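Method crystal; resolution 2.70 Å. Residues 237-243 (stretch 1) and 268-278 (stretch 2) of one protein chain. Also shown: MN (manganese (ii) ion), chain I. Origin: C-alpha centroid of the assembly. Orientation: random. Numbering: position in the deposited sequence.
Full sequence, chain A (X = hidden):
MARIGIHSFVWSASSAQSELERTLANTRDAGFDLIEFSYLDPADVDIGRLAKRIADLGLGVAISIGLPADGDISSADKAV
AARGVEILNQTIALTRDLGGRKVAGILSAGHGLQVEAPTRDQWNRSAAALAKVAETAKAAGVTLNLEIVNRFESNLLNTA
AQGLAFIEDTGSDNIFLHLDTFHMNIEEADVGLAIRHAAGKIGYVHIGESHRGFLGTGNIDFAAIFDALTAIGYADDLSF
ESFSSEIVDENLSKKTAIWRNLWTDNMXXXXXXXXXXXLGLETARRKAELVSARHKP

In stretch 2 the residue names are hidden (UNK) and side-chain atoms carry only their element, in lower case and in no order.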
# COMPACT_ATOMS: atom_id res chain seq x y z
N ASP A 237 16.48 7.46 -19.29
CA ASP A 237 16.57 5.99 -19.28
C ASP A 237 16.37 5.38 -17.89
O ASP A 237 16.69 6.00 -16.85
CB ASP A 237 17.93 5.53 -19.83
CG ASP A 237 18.20 6.04 -21.24
OD1 ASP A 237 17.27 6.10 -22.08
OD2 ASP A 237 19.38 6.35 -21.51
N LEU A 238 15.85 4.16 -17.87
CA LEU A 238 15.83 3.36 -16.66
C LEU A 238 16.00 1.89 -17.02
O LEU A 238 15.57 1.45 -18.09
CB LEU A 238 14.55 3.59 -15.85
CG LEU A 238 13.17 3.41 -16.49
CD1 LEU A 238 12.76 1.95 -16.48
CD2 LEU A 238 12.18 4.24 -15.70
N SER A 239 16.63 1.14 -16.12
CA SER A 239 16.92 -0.26 -16.44
C SER A 239 16.57 -1.23 -15.35
O SER A 239 16.67 -0.92 -14.16
CB SER A 239 18.39 -0.42 -16.80
OG SER A 239 18.58 0.14 -18.07
N PHE A 240 16.18 -2.42 -15.78
CA PHE A 240 15.89 -3.54 -14.90
C PHE A 240 17.19 -4.17 -14.40
O PHE A 240 18.14 -4.32 -15.16
CB PHE A 240 15.05 -4.56 -15.65
CG PHE A 240 14.84 -5.84 -14.90
CD1 PHE A 240 14.32 -5.84 -13.60
CD2 PHE A 240 15.12 -7.06 -15.50
CE1 PHE A 240 14.09 -7.02 -12.92
CE2 PHE A 240 14.91 -8.24 -14.82
CZ PHE A 240 14.39 -8.22 -13.53
N GLU A 241 17.21 -4.54 -13.12
CA GLU A 241 18.41 -5.06 -12.45
C GLU A 241 18.02 -6.25 -11.55
O GLU A 241 17.11 -6.15 -10.73
CB GLU A 241 19.06 -3.94 -11.63
CG GLU A 241 20.54 -4.10 -11.28
CD GLU A 241 21.08 -3.01 -10.36
OE1 GLU A 241 22.29 -3.01 -10.08
OE2 GLU A 241 20.33 -2.13 -9.90
N SER A 242 18.57 -7.42 -11.82
CA SER A 242 18.38 -8.61 -11.01
C SER A 242 19.56 -9.53 -11.22
O SER A 242 19.95 -9.74 -12.32
CB SER A 242 17.10 -9.28 -11.41
OG SER A 242 16.77 -10.34 -10.58
N PHE A 243 20.11 -10.13 -10.19
CA PHE A 243 21.30 -10.95 -10.39
C PHE A 243 21.15 -12.38 -9.85
O PHE A 243 20.29 -12.65 -8.98
CB PHE A 243 22.55 -10.26 -9.83
CG PHE A 243 22.80 -8.88 -10.41
CD1 PHE A 243 22.89 -8.68 -11.80
CD2 PHE A 243 22.97 -7.78 -9.58
CE1 PHE A 243 23.13 -7.42 -12.33
CE2 PHE A 243 23.22 -6.51 -10.11
CZ PHE A 243 23.30 -6.33 -11.48
N UNK A 268 12.34 -15.53 -19.08
CA UNK A 268 11.05 -15.31 -18.44
C UNK A 268 11.13 -14.07 -17.55
O UNK A 268 10.31 -13.16 -17.66
c UNK A 268 10.63 -16.53 -17.63
N UNK A 269 12.16 -14.03 -16.72
CA UNK A 269 12.44 -12.91 -15.86
C UNK A 269 12.48 -11.59 -16.64
O UNK A 269 11.85 -10.62 -16.23
c UNK A 269 14.20 -11.97 -14.21
c UNK A 269 13.54 -12.05 -12.84
c UNK A 269 13.75 -13.14 -15.09
c UNK A 269 15.72 -11.94 -14.10
N UNK A 270 13.21 -11.56 -17.75
CA UNK A 270 13.34 -10.31 -18.52
C UNK A 270 12.04 -9.87 -19.20
O UNK A 270 11.60 -8.73 -19.04
c UNK A 270 14.48 -10.41 -19.51
N UNK A 271 11.42 -10.78 -19.96
CA UNK A 271 10.13 -10.52 -20.59
C UNK A 271 9.12 -9.99 -19.56
O UNK A 271 8.39 -9.03 -19.84
c UNK A 271 9.37 -13.28 -23.25
c UNK A 271 10.20 -12.18 -22.57
c UNK A 271 10.10 -13.91 -24.43
n UNK A 271 10.35 -12.99 -25.56
c UNK A 271 9.56 -11.77 -21.25
N UNK A 272 9.09 -10.62 -18.39
CA UNK A 272 8.20 -10.20 -17.30
C UNK A 272 8.53 -8.81 -16.82
O UNK A 272 7.64 -7.98 -16.62
c UNK A 272 7.02 -9.74 -13.05
c UNK A 272 6.20 -11.12 -14.53
c UNK A 272 8.28 -11.18 -16.14
n UNK A 272 5.95 -10.48 -13.37
n UNK A 272 7.95 -9.91 -14.00
c UNK A 272 7.48 -10.76 -14.94
N UNK A 273 9.81 -8.54 -16.64
CA UNK A 273 10.23 -7.23 -16.19
C UNK A 273 9.87 -6.18 -17.23
O UNK A 273 9.55 -5.05 -16.88
c UNK A 273 11.72 -7.22 -15.91
N UNK A 274 9.92 -6.58 -18.50
CA UNK A 274 9.59 -5.67 -19.60
C UNK A 274 8.11 -5.28 -19.58
O UNK A 274 7.78 -4.11 -19.74
c UNK A 274 9.95 -6.29 -20.96
c UNK A 274 9.90 -5.31 -22.12
c UNK A 274 9.43 -2.18 -22.72
c UNK A 274 10.76 -4.08 -21.84
n UNK A 274 9.32 -1.18 -23.59
n UNK A 274 8.44 -2.41 -21.85
n UNK A 274 10.51 -2.96 -22.74
N UNK A 275 7.24 -6.27 -19.37
CA UNK A 275 5.81 -6.02 -19.32
C UNK A 275 5.45 -5.19 -18.09
O UNK A 275 4.61 -4.28 -18.16
c UNK A 275 5.04 -7.33 -19.32
N UNK A 276 6.12 -5.50 -16.97
CA UNK A 276 5.83 -4.87 -15.68
C UNK A 276 6.19 -3.39 -15.74
O UNK A 276 5.39 -2.54 -15.37
c UNK A 276 5.07 -5.51 -11.08
c UNK A 276 6.60 -5.59 -14.57
c UNK A 276 5.64 -4.36 -10.55
c UNK A 276 6.82 -3.99 -12.62
c UNK A 276 5.39 -5.90 -12.38
c UNK A 276 6.25 -5.14 -13.17
c UNK A 276 6.52 -3.61 -11.32
N UNK A 277 7.39 -3.09 -16.21
CA UNK A 277 7.78 -1.68 -16.34
C UNK A 277 6.94 -0.99 -17.42
O UNK A 277 6.53 0.16 -17.25
c UNK A 277 11.62 -2.31 -15.82
c UNK A 277 10.13 -2.20 -15.52
c UNK A 277 9.64 -0.02 -16.66
c UNK A 277 9.29 -1.50 -16.61
N UNK A 278 6.65 -1.72 -18.50
CA UNK A 278 5.87 -1.17 -19.60
C UNK A 278 4.48 -0.79 -19.14
O UNK A 278 4.09 0.37 -19.22
MN MN I . 21.81 -0.41 -9.18
O HOH W 1 23.59 -1.64 -8.20

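Position 268 opens this stretch of helix with a single side-chain carbon, out of reach of stretch 1 and touching nothing there. One carbon and no more makes it Ala268.

At 269 four carbons fork at the second. The fork carbon lies near the plane of the Phe240 ring, at its edge, and another carbon of the group approaches Ser242. This is Leu269: its CG sits 3.8 Å from Phe240 CZ, and its CD2 is 4.0 Å from Ser242 OG, a van der Waals contact, since CD2 is a methyl carbon; the hydroxyl finds its hydrogen bond elsewhere in the structure.

Position 270 again carries one carbon, set sideways to the strand and too far for contact: Ala270. Position 271 runs four carbons in a row to a terminal nitrogen, out of reach of stretch 1 and exposed, so it is Lys271.

At 272 one carbon leads to a five-membered ring of three carbons and two nitrogens, which identifies His272. Its CA-to-CB bond points sideways, and the ring contacts nothing on the strand.

Position 273 has one carbon, but this one faces the strand squarely. The CB stands 3.4 Å from Phe240 CD2 and also 3.4 Å from the centroid of the Phe240 ring, only 9° off the ring normal, a CH-pi contact over the face. It is Ala273, and its CA is 6.9 Å from the CA of Phe240, so the backbones come near each other where the small side chain meets the flat ring.

Position 274 shows three carbons, a nitrogen, then a carbon bearing two more nitrogens, with CA-to-CB directed away: Arg274. Position 275, a lone carbon out of reach of stretch 1, is Ala275. Position 276 has one carbon and then a six-carbon ring, hence Phe276, and that ring stays out of reach of stretch 1.

At 277 four carbons fork at the first, one arm two carbons long. The CA-to-CB bond points toward the strand, the short arm touches Leu238, and the end of the long arm comes near Phe240. This is Ile277, with chi1 m and chi2 t; its CG2 meets Leu238 CD1 at 3.7 Å, while its CD1 reaches Phe240 CB at 4.1 Å. Position 278 has no side-chain atoms at all and is Gly278; an ideal CB there would come within 2.9 Å of Arg274 NH1.

The rule is periodic. Positions 269, 273 and 277 recur every four residues and put their side chains on one face of the helix, while on the strand Leu238 and Phe240 alternate toward the helix with Ser239 turned away. The two elements run roughly antiparallel, at 143°, so Leu269 packs near Ser242 and Ile277 against Leu238. Phe240, with chi1 t, is the hub: alanine covers one ring face, leucine lies at the edge, and isoleucine meets its CB. No hydrogen bond crosses the interface; apolar packing carries it. Next along the chain, Glu241 stays out of the helix's reach and binds manganese through OE2, 2.4 Å from MN.

Stretch 2 (268-278) ALAKHARAFIG
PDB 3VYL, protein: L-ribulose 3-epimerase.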